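Local coordinates for phosphotriesterase homology protein (PDB 1BF6) that hydrolyses phosphorylated glyceryl acetates, and also aromatic acetates and propionates, as a two-zinc enzyme of the phosphotriesterase family, at residues A[11-16]-A[50-55]; A[27-32]-A[241-246]; A[224-229]-A[271-276]; A[232-237]-A[279-284]. One frame throughout, in Å; residues are numbered along the deposited sequence.

Interaction 1: A[11-16]-A[50-55]. With ZN (zinc ion), chain C.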
# COMPACT_ATOMS: atom_id res chain seq x y z
N HIS A 11 -0.23 -2.17 2.98
CA HIS A 11 0.65 -1.93 1.83
C HIS A 11 1.82 -2.91 1.80
O HIS A 11 2.83 -2.69 2.46
CB HIS A 11 1.21 -0.51 1.90
CG HIS A 11 1.97 -0.10 0.67
ND1 HIS A 11 1.57 0.93 -0.16
CD2 HIS A 11 3.10 -0.61 0.12
CE1 HIS A 11 2.45 1.02 -1.16
NE2 HIS A 11 3.39 0.11 -1.03
N GLU A 12 1.68 -3.95 0.99
CA GLU A 12 2.70 -4.97 0.88
C GLU A 12 2.88 -5.47 -0.55
O GLU A 12 2.07 -5.18 -1.44
CB GLU A 12 2.32 -6.19 1.73
CG GLU A 12 2.18 -5.92 3.22
CD GLU A 12 3.44 -5.38 3.84
OE1 GLU A 12 4.55 -5.65 3.33
OE2 GLU A 12 3.33 -4.68 4.86
N HIS A 13 3.95 -6.23 -0.75
CA HIS A 13 4.22 -6.85 -2.02
C HIS A 13 4.50 -8.31 -1.72
O HIS A 13 5.28 -8.59 -0.82
CB HIS A 13 5.45 -6.24 -2.69
CG HIS A 13 5.26 -4.82 -3.08
ND1 HIS A 13 4.60 -4.42 -4.21
CD2 HIS A 13 5.58 -3.69 -2.41
CE1 HIS A 13 4.52 -3.09 -4.19
NE2 HIS A 13 5.10 -2.61 -3.11
N LEU A 14 3.78 -9.20 -2.39
CA LEU A 14 3.98 -10.64 -2.24
C LEU A 14 4.76 -11.15 -3.45
O LEU A 14 5.54 -12.10 -3.36
CB LEU A 14 2.64 -11.37 -2.12
CG LEU A 14 1.85 -10.92 -0.89
CD1 LEU A 14 0.61 -11.77 -0.76
CD2 LEU A 14 2.72 -11.05 0.35
N HIS A 15 4.50 -10.53 -4.60
CA HIS A 15 5.20 -10.87 -5.82
C HIS A 15 5.40 -9.61 -6.63
O HIS A 15 4.46 -9.07 -7.22
CB HIS A 15 4.48 -11.93 -6.65
CG HIS A 15 5.24 -12.31 -7.89
ND1 HIS A 15 5.49 -11.42 -8.91
CD2 HIS A 15 5.83 -13.47 -8.25
CE1 HIS A 15 6.20 -12.01 -9.85
NE2 HIS A 15 6.42 -13.26 -9.48
N ILE A 16 6.63 -9.12 -6.59
CA ILE A 16 7.01 -7.92 -7.31
C ILE A 16 8.34 -8.20 -7.97
O ILE A 16 9.15 -8.97 -7.45
CB ILE A 16 7.11 -6.68 -6.38
CG1 ILE A 16 7.51 -5.45 -7.18
CG2 ILE A 16 8.08 -6.94 -5.22
CD1 ILE A 16 7.45 -4.15 -6.40
N VAL A 50 -4.02 -8.92 3.38
CA VAL A 50 -2.84 -8.19 2.93
C VAL A 50 -3.25 -7.49 1.64
O VAL A 50 -3.73 -8.15 0.73
CB VAL A 50 -1.62 -9.13 2.59
CG1 VAL A 50 -0.49 -8.31 1.95
CG2 VAL A 50 -1.09 -9.80 3.87
N ILE A 51 -3.06 -6.17 1.59
CA ILE A 51 -3.38 -5.37 0.40
C ILE A 51 -2.09 -5.31 -0.44
O ILE A 51 -1.13 -4.63 -0.08
CB ILE A 51 -3.84 -3.94 0.77
CG1 ILE A 51 -4.82 -3.97 1.97
CG2 ILE A 51 -4.53 -3.26 -0.44
CD1 ILE A 51 -6.07 -4.83 1.76
N GLU A 52 -2.09 -6.06 -1.53
CA GLU A 52 -0.94 -6.15 -2.42
C GLU A 52 -0.88 -4.97 -3.40
O GLU A 52 -1.81 -4.75 -4.18
CB GLU A 52 -0.98 -7.51 -3.11
CG GLU A 52 0.38 -8.20 -3.22
CD GLU A 52 1.17 -7.74 -4.42
OE1 GLU A 52 0.59 -7.08 -5.31
OE2 GLU A 52 2.38 -8.06 -4.50
N MET A 53 0.25 -4.26 -3.36
CA MET A 53 0.49 -3.05 -4.14
C MET A 53 1.23 -3.14 -5.47
O MET A 53 1.64 -2.11 -6.02
CB MET A 53 1.25 -2.06 -3.25
CG MET A 53 0.55 -1.71 -1.94
SD MET A 53 -0.82 -0.54 -2.16
CE MET A 53 -2.13 -1.62 -2.07
N THR A 54 1.43 -4.36 -5.96
CA THR A 54 2.16 -4.57 -7.21
C THR A 54 1.21 -4.50 -8.41
O THR A 54 0.43 -5.41 -8.61
CB THR A 54 2.85 -5.98 -7.25
OG1 THR A 54 3.61 -6.18 -6.05
CG2 THR A 54 3.78 -6.09 -8.45
N ASN A 55 1.25 -3.40 -9.17
CA ASN A 55 0.41 -3.33 -10.37
C ASN A 55 1.09 -4.06 -11.54
O ASN A 55 2.24 -4.54 -11.42
CB ASN A 55 -0.07 -1.90 -10.71
CG ASN A 55 0.99 -0.84 -10.55
OD1 ASN A 55 2.06 -0.91 -11.15
ND2 ASN A 55 0.66 0.21 -9.79
ZN ZN C . 5.16 -0.62 -2.27

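Interaction 2: A[27-32]-A[241-246]. With ZN (zinc ion), chain C; SO4 (sulfate ion), chain F.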
# COMPACT_ATOMS: atom_id res chain seq x y z
N CYS A 27 15.55 -7.41 -5.91
CA CYS A 27 14.31 -6.72 -6.26
C CYS A 27 13.27 -7.63 -6.95
O CYS A 27 12.19 -7.16 -7.35
CB CYS A 27 14.62 -5.50 -7.12
SG CYS A 27 15.63 -4.30 -6.26
N ARG A 28 13.61 -8.90 -7.11
CA ARG A 28 12.70 -9.88 -7.68
C ARG A 28 12.13 -10.71 -6.52
O ARG A 28 12.62 -11.81 -6.21
CB ARG A 28 13.41 -10.79 -8.70
CG ARG A 28 12.51 -11.87 -9.29
CD ARG A 28 12.95 -12.31 -10.69
NE ARG A 28 14.28 -12.92 -10.75
CZ ARG A 28 14.55 -14.19 -10.45
NH1 ARG A 28 13.58 -15.02 -10.07
NH2 ARG A 28 15.79 -14.65 -10.58
N LEU A 29 11.14 -10.15 -5.83
CA LEU A 29 10.51 -10.82 -4.69
C LEU A 29 9.49 -11.83 -5.23
O LEU A 29 8.33 -11.49 -5.47
CB LEU A 29 9.84 -9.79 -3.77
CG LEU A 29 9.20 -10.33 -2.49
CD1 LEU A 29 10.28 -10.85 -1.54
CD2 LEU A 29 8.42 -9.22 -1.83
N ASP A 30 9.94 -13.07 -5.41
CA ASP A 30 9.08 -14.13 -5.95
C ASP A 30 9.38 -15.52 -5.37
O ASP A 30 9.11 -16.53 -6.01
CB ASP A 30 9.24 -14.18 -7.48
CG ASP A 30 10.64 -14.65 -7.93
OD1 ASP A 30 11.60 -14.65 -7.11
OD2 ASP A 30 10.78 -15.03 -9.11
N GLN A 31 9.95 -15.56 -4.16
CA GLN A 31 10.28 -16.84 -3.54
C GLN A 31 9.07 -17.40 -2.82
O GLN A 31 8.82 -17.12 -1.64
CB GLN A 31 11.48 -16.65 -2.61
CG GLN A 31 12.69 -16.08 -3.36
CD GLN A 31 13.93 -15.99 -2.51
OE1 GLN A 31 14.04 -15.15 -1.62
NE2 GLN A 31 14.91 -16.85 -2.79
N TYR A 32 8.33 -18.22 -3.56
CA TYR A 32 7.10 -18.82 -3.10
C TYR A 32 7.06 -19.44 -1.71
O TYR A 32 6.24 -19.04 -0.88
CB TYR A 32 6.61 -19.82 -4.13
CG TYR A 32 5.22 -20.33 -3.84
CD1 TYR A 32 4.12 -19.47 -3.87
CD2 TYR A 32 5.00 -21.67 -3.52
CE1 TYR A 32 2.84 -19.94 -3.60
CE2 TYR A 32 3.73 -22.15 -3.25
CZ TYR A 32 2.65 -21.28 -3.29
OH TYR A 32 1.39 -21.76 -3.05
N MET A 241 4.57 -2.67 6.30
CA MET A 241 6.03 -2.80 6.19
C MET A 241 6.56 -2.46 4.78
O MET A 241 7.74 -2.13 4.60
CB MET A 241 6.44 -4.25 6.49
CG MET A 241 5.96 -4.82 7.83
SD MET A 241 6.70 -3.94 9.17
CE MET A 241 8.40 -4.45 8.98
N ASP A 242 5.68 -2.59 3.78
CA ASP A 242 6.05 -2.37 2.38
C ASP A 242 7.27 -3.24 2.00
O ASP A 242 8.29 -2.72 1.52
CB ASP A 242 6.36 -0.89 2.09
CG ASP A 242 6.56 -0.61 0.61
OD1 ASP A 242 6.14 -1.44 -0.22
OD2 ASP A 242 7.16 0.42 0.29
N ILE A 243 7.17 -4.55 2.28
CA ILE A 243 8.24 -5.51 1.94
C ILE A 243 8.36 -5.50 0.40
O ILE A 243 7.35 -5.60 -0.31
CB ILE A 243 7.91 -6.94 2.43
CG1 ILE A 243 7.87 -6.98 3.97
CG2 ILE A 243 8.91 -7.94 1.89
CD1 ILE A 243 9.15 -6.52 4.64
N THR A 244 9.60 -5.39 -0.09
CA THR A 244 9.86 -5.32 -1.53
C THR A 244 11.07 -6.15 -2.00
O THR A 244 11.22 -6.37 -3.20
CB THR A 244 10.15 -3.86 -1.96
OG1 THR A 244 11.29 -3.36 -1.24
CG2 THR A 244 8.96 -2.93 -1.70
N ARG A 245 11.90 -6.61 -1.07
CA ARG A 245 13.11 -7.37 -1.43
C ARG A 245 13.25 -8.73 -0.78
O ARG A 245 12.71 -8.97 0.30
CB ARG A 245 14.34 -6.55 -1.04
CG ARG A 245 14.46 -5.23 -1.77
CD ARG A 245 15.55 -4.40 -1.15
NE ARG A 245 15.87 -3.23 -1.95
CZ ARG A 245 17.06 -3.01 -2.50
NH1 ARG A 245 18.04 -3.89 -2.34
NH2 ARG A 245 17.28 -1.88 -3.16
N ARG A 246 13.99 -9.61 -1.43
CA ARG A 246 14.24 -10.96 -0.90
C ARG A 246 14.98 -10.82 0.44
O ARG A 246 14.72 -11.57 1.38
CB ARG A 246 15.10 -11.78 -1.87
CG ARG A 246 14.43 -12.08 -3.20
CD ARG A 246 15.39 -12.79 -4.15
NE ARG A 246 14.71 -13.43 -5.27
CZ ARG A 246 15.24 -14.41 -6.01
NH1 ARG A 246 16.46 -14.86 -5.74
NH2 ARG A 246 14.56 -14.94 -7.01
ZN ZN C . 5.16 -0.62 -2.27
S SO4 F . 13.32 -0.25 -0.89
O1 SO4 F . 14.74 -0.06 -1.18
O2 SO4 F . 12.70 -1.12 -1.98
O3 SO4 F . 13.07 -0.97 0.47
O4 SO4 F . 12.63 1.11 -0.79
O HOH W 1 11.08 -5.20 -5.67

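Interaction 3: A[224-229]-A[271-276]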
# COMPACT_ATOMS: atom_id res chain seq x y z
N MET A 224 5.36 10.11 15.89
CA MET A 224 4.32 10.67 15.03
C MET A 224 2.99 9.99 15.32
O MET A 224 1.95 10.65 15.36
CB MET A 224 4.67 10.57 13.54
CG MET A 224 5.75 11.55 13.10
SD MET A 224 5.66 12.01 11.33
CE MET A 224 6.26 10.52 10.59
N LEU A 225 3.00 8.67 15.54
CA LEU A 225 1.75 7.99 15.86
C LEU A 225 1.15 8.55 17.15
O LEU A 225 -0.07 8.73 17.25
CB LEU A 225 1.94 6.48 15.94
CG LEU A 225 2.17 5.79 14.60
CD1 LEU A 225 2.48 4.31 14.81
CD2 LEU A 225 0.94 5.97 13.69
N HIS A 226 2.00 8.87 18.12
CA HIS A 226 1.53 9.45 19.38
C HIS A 226 0.87 10.80 19.17
O HIS A 226 -0.13 11.12 19.81
CB HIS A 226 2.69 9.58 20.39
CG HIS A 226 2.94 8.34 21.18
ND1 HIS A 226 2.34 8.10 22.40
CD2 HIS A 226 3.65 7.22 20.89
CE1 HIS A 226 2.67 6.90 22.82
NE2 HIS A 226 3.47 6.34 21.93
N ALA A 227 1.42 11.60 18.25
CA ALA A 227 0.86 12.92 17.94
C ALA A 227 -0.56 12.75 17.40
O ALA A 227 -1.47 13.51 17.75
CB ALA A 227 1.74 13.65 16.92
N LEU A 228 -0.76 11.72 16.59
CA LEU A 228 -2.07 11.44 16.00
C LEU A 228 -3.03 10.91 17.07
O LEU A 228 -4.18 11.33 17.14
CB LEU A 228 -1.92 10.45 14.84
CG LEU A 228 -1.02 11.02 13.73
CD1 LEU A 228 -0.90 10.02 12.59
CD2 LEU A 228 -1.56 12.36 13.23
N ARG A 229 -2.54 10.03 17.92
CA ARG A 229 -3.35 9.49 19.01
C ARG A 229 -3.78 10.62 19.96
O ARG A 229 -4.94 10.67 20.39
CB ARG A 229 -2.55 8.44 19.78
CG ARG A 229 -3.29 7.87 20.97
CD ARG A 229 -2.41 6.92 21.74
NE ARG A 229 -3.11 6.35 22.88
CZ ARG A 229 -2.71 6.47 24.13
NH1 ARG A 229 -1.61 7.15 24.41
NH2 ARG A 229 -3.42 5.92 25.11
N SER A 271 5.31 2.13 24.62
CA SER A 271 5.35 3.59 24.70
C SER A 271 4.02 4.18 25.18
O SER A 271 3.92 5.40 25.35
CB SER A 271 5.74 4.21 23.35
OG SER A 271 4.74 3.98 22.37
N GLY A 272 3.00 3.34 25.34
CA GLY A 272 1.72 3.85 25.83
C GLY A 272 0.41 3.55 25.10
O GLY A 272 -0.66 3.84 25.63
N PHE A 273 0.47 2.98 23.90
CA PHE A 273 -0.75 2.67 23.14
C PHE A 273 -1.48 1.46 23.71
O PHE A 273 -0.87 0.43 23.98
CB PHE A 273 -0.41 2.35 21.67
CG PHE A 273 -0.39 3.54 20.75
CD1 PHE A 273 0.36 4.67 21.05
CD2 PHE A 273 -1.08 3.49 19.53
CE1 PHE A 273 0.43 5.75 20.14
CE2 PHE A 273 -1.02 4.56 18.62
CZ PHE A 273 -0.26 5.69 18.92
N SER A 274 -2.80 1.58 23.84
CA SER A 274 -3.63 0.48 24.33
C SER A 274 -3.82 -0.47 23.17
O SER A 274 -3.57 -0.11 22.01
CB SER A 274 -5.01 1.00 24.81
OG SER A 274 -5.85 1.37 23.72
N GLN A 275 -4.25 -1.70 23.45
CA GLN A 275 -4.47 -2.66 22.39
C GLN A 275 -5.65 -2.22 21.50
O GLN A 275 -5.70 -2.58 20.32
CB GLN A 275 -4.71 -4.06 22.96
CG GLN A 275 -4.75 -5.17 21.92
CD GLN A 275 -3.49 -5.25 21.08
OE1 GLN A 275 -2.38 -5.31 21.60
NE2 GLN A 275 -3.66 -5.25 19.77
N ALA A 276 -6.58 -1.46 22.08
CA ALA A 276 -7.74 -0.94 21.35
C ALA A 276 -7.23 0.07 20.32
O ALA A 276 -7.72 0.10 19.20
CB ALA A 276 -8.72 -0.28 22.31

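Interaction 4: A[232-237]-A[279-284]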
# COMPACT_ATOMS: atom_id res chain seq x y z
N GLY A 232 -6.71 12.48 18.71
CA GLY A 232 -7.86 11.65 18.40
C GLY A 232 -8.02 11.34 16.91
O GLY A 232 -9.14 11.14 16.44
N LEU A 233 -6.89 11.23 16.21
CA LEU A 233 -6.87 10.99 14.77
C LEU A 233 -6.53 9.56 14.30
O LEU A 233 -6.37 9.32 13.10
CB LEU A 233 -5.93 12.01 14.09
CG LEU A 233 -6.19 13.49 14.39
CD1 LEU A 233 -5.09 14.36 13.85
CD2 LEU A 233 -7.54 13.93 13.85
N LEU A 234 -6.46 8.61 15.23
CA LEU A 234 -6.14 7.23 14.86
C LEU A 234 -7.09 6.55 13.89
O LEU A 234 -6.71 5.58 13.23
CB LEU A 234 -5.96 6.34 16.10
CG LEU A 234 -4.80 6.63 17.06
CD1 LEU A 234 -4.76 5.53 18.12
CD2 LEU A 234 -3.48 6.67 16.31
N ASN A 235 -8.32 7.04 13.78
CA ASN A 235 -9.27 6.43 12.84
C ASN A 235 -8.95 6.74 11.37
O ASN A 235 -9.70 6.33 10.48
CB ASN A 235 -10.72 6.81 13.18
CG ASN A 235 -10.99 8.31 13.05
OD1 ASN A 235 -10.07 9.14 13.02
ND2 ASN A 235 -12.27 8.66 12.99
N ARG A 236 -7.85 7.45 11.12
CA ARG A 236 -7.44 7.78 9.74
C ARG A 236 -6.05 7.24 9.40
O ARG A 236 -5.53 7.50 8.30
CB ARG A 236 -7.49 9.29 9.50
CG ARG A 236 -8.89 9.85 9.34
CD ARG A 236 -9.64 9.14 8.22
NE ARG A 236 -11.00 9.66 8.09
CZ ARG A 236 -12.08 9.11 8.64
NH1 ARG A 236 -11.99 8.00 9.36
NH2 ARG A 236 -13.26 9.71 8.52
N VAL A 237 -5.47 6.45 10.31
CA VAL A 237 -4.13 5.89 10.15
C VAL A 237 -4.11 4.38 9.94
O VAL A 237 -4.80 3.63 10.64
CB VAL A 237 -3.24 6.21 11.39
CG1 VAL A 237 -1.84 5.62 11.22
CG2 VAL A 237 -3.14 7.69 11.59
N ASP A 279 -5.80 -1.85 17.54
CA ASP A 279 -6.85 -2.49 16.74
C ASP A 279 -7.60 -1.52 15.83
O ASP A 279 -8.12 -1.93 14.80
CB ASP A 279 -7.80 -3.31 17.63
CG ASP A 279 -7.13 -4.55 18.24
OD1 ASP A 279 -5.95 -4.83 17.91
OD2 ASP A 279 -7.78 -5.27 19.04
N VAL A 280 -7.63 -0.24 16.19
CA VAL A 280 -8.29 0.75 15.35
C VAL A 280 -7.50 0.83 14.02
O VAL A 280 -8.08 0.75 12.93
CB VAL A 280 -8.32 2.14 16.02
CG1 VAL A 280 -8.68 3.23 15.01
CG2 VAL A 280 -9.36 2.15 17.13
N MET A 281 -6.17 0.92 14.13
CA MET A 281 -5.33 1.01 12.94
C MET A 281 -5.22 -0.28 12.15
O MET A 281 -5.34 -0.26 10.92
CB MET A 281 -3.93 1.53 13.31
CG MET A 281 -3.92 2.89 14.01
SD MET A 281 -2.26 3.41 14.50
CE MET A 281 -2.02 2.48 16.02
N LEU A 282 -5.05 -1.41 12.84
CA LEU A 282 -4.90 -2.70 12.17
C LEU A 282 -6.15 -3.47 11.74
O LEU A 282 -6.08 -4.28 10.81
CB LEU A 282 -4.01 -3.64 13.00
CG LEU A 282 -2.53 -3.30 13.14
CD1 LEU A 282 -1.84 -4.36 14.01
CD2 LEU A 282 -1.87 -3.25 11.75
N ARG A 283 -7.27 -3.25 12.42
CA ARG A 283 -8.49 -3.97 12.07
C ARG A 283 -9.66 -3.08 11.66
O ARG A 283 -10.22 -3.27 10.58
CB ARG A 283 -8.93 -4.89 13.23
CG ARG A 283 -10.20 -5.71 12.94
CD ARG A 283 -10.87 -6.19 14.23
NE ARG A 283 -9.97 -7.05 15.00
CZ ARG A 283 -9.71 -6.93 16.31
NH1 ARG A 283 -10.30 -5.99 17.05
NH2 ARG A 283 -8.81 -7.73 16.86
N GLU A 284 -10.01 -2.11 12.50
CA GLU A 284 -11.15 -1.24 12.21
C GLU A 284 -11.00 -0.44 10.93
O GLU A 284 -11.81 -0.58 10.01
CB GLU A 284 -11.43 -0.31 13.38
CG GLU A 284 -11.81 -1.03 14.67
CD GLU A 284 -12.41 -0.10 15.72
OE1 GLU A 284 -12.85 1.02 15.36
OE2 GLU A 284 -12.46 -0.50 16.90

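Interaction 1: A[11-16]-A[50-55]
Residues 11-16 and 50-55 leave the C-terminal ends of two adjacent parallel barrel strands, where Glu12 pairs with Glu52. The tight part begins in the backbone: Glu12 N donates to Ile51 O (3.1 Å), and Met53 N meets Glu12 O (2.8 Å) almost along its C=O axis. His11 and His13, the His-X-His pair, bind one zinc through NE2. Met53, with CG anti to the carbonyl carbon, lays CG over one face of the His11 ring and crosses it at about a right angle; bends at chi2 and chi3 turn the thioether onward. The other nitrogen of His13, ND1, donates in its ring plane to Thr54 OG1 (2.7 Å, 174°), so that zinc on NE2 and Thr54 on ND1 together fix the ring. Thr54 OG1 in turn donates to Glu52 OE2 (2.7 Å), making the carboxylate a second-shell partner that probably strengthens His13 as a zinc ligand. The same oxygen takes Leu14 N on its anti lone pair (2.8 Å) and, from above the carboxylate plane, the more distant His15 N (3.3 Å), so three donors grip one buried atom. Packing loosens toward His15, partly exposed, whose imidazole leads away from residues 50-55. Glu124 and Asp242 complete the zinc site. Leu14 and Val50 rest on Met39 of helix 32-44, Ile51 and Glu52 touch strand 75-80, and Met53 reaches strand 122-126.

Interaction 2: A[27-32]-A[241-246]
The extended side chain of Arg246 runs alongside residues 28-31 and is held at its edge and over one face. Its NE donates to Arg28 O (2.8 Å), close to the guanidinium plane and in the carbonyl plane, while NH2 reaches the syn lone pair of Asp30 OD1 (3.0 Å) in a salt bridge, the two flat groups nearly coplanar. Gln31 crosses the chain at about a right angle and stacks its amide parallel to the guanidinium, the planes 2° apart; its OE1 is bonded to Asn252. Arg28 lies beside Arg246, pointing the same way but with its guanidinium turned 69° against it. Arg28 NH1 and Arg246 NH2, two donors of like charge, come close, presumably tolerated because Asp30 OD2 also binds Arg28 NH1 (3.0 Å). Leu29, buried, packs CD2 against Ile243 CG2 (4.0 Å), and one water joins Cys27 O to Thr244 O. Cys27 SG sits over the face of the Arg245 guanidinium, salt-bridged to Asp26, and Thr244 OG1 bonds O2 of a sulfate, probably from the crystallisation liquor (2.7 Å). This ties strand 28-29 to the loop after the last barrel strand, which carries the zinc ligand Asp242 at the C-terminal mouth of a TIM-barrel metallohydrolase.

Interaction 3: A[224-229]-A[271-276]
On the outer layer of the TIM barrel, helix 218-230 packs against the turn between helices 259-270 and 275-289. That turn closes the first of these with a Schellman motif, Gly272 at positive phi (129°), and opens the second with Ser274 as N-cap. The aromatic part rests on Phe273, whose ring presents its edge to the face of His226: CE1 stands over the middle of the imidazole, centroids 4.8 Å apart and planes at 74°, a T-shaped pair. Apolar contacts reach one face and the tip of the same ring. Arg229, extended from CG to NE with CG anti to the backbone N, lays CD over the Phe273 face in a CH-pi contact (3.6 Å to the centroid), while Leu225 CB touches Phe273 CZ (3.8 Å). Phe273 also packs on Leu268 of helix 259-270 and on Leu234 beyond helix 218-230. Polar contacts involve Arg229 and Ser271. Gly272 O lies over one face of the Arg229 guanidinium without bonding it, and Arg229 NE forms a salt bridge with Asp277 in the first turn of helix 275-289. Ser271 OG, already bonded to Leu268 O, also accepts from His226, which ties helix 218-230 to the end of helix 259-270 and helps hold the imidazole face toward Phe273: NE2 donates nearly straight and in its ring plane, 2.7 Å from OG.

Interaction 4: A[232-237]-A[279-284]
Met281 carries this contact from helix 275-289. Its CG is anti to the carbonyl carbon and chi2 is extended (177°), which sends the chain out from the helix so that SD touches two branched side chains of residues 232-237: SD lies 3.9 Å from Leu234 CD2, crossing that side chain obliquely, and 4.0 Å from Val237 CG1, where methionine and valine run side by side in the same direction. Chi3 (-81°) then bends the terminal methyl round. Val237 reaches the sulfur because CG1 is anti to its backbone N; Leu234 does so with CG beside the backbone N and an extended chi2. One residue earlier, Val280 has CG1 anti to the backbone N (chi1 165°) and pushes it against Leu234 O (3.5 Å) and the CA of Asn235. Closer to the helix axis, Met281 CA makes a CH...O contact with Val237 O (3.5 Å). Both helix residues belong to a wider pi-type turn at 280-284, where Asp279 O accepts from Arg283 N and Glu284 N. Both carbonyls, Leu234 O and Val237 O, are bonded to Asn285 ND2, so the polar backbone is satisfied from the helix while the side chains adhere through apolar contact alone.

Overall arrangement
Interactions 1 and 2 form the active-site end, their centres about 9 Å apart, and both touch the same zinc; Glu12 joins them, its carboxylate receiving the backbone N atoms of Met241 and Ile243. Interaction 1 is the buried core, rich in hydrogen bonds and metal ligation, whereas interaction 2 lies further out and relies on partly exposed salt bridges. Interactions 3 and 4 hold the helical shell, sharing helix 275-289, and meet where Phe273 packs on Met281 and Leu225 and Leu228 on Val237. Interaction 3, nearer the surface, mixes aromatic and polar contacts; interaction 4, mostly buried, is apolar between side chains and lies across the chain's centre from interaction 2.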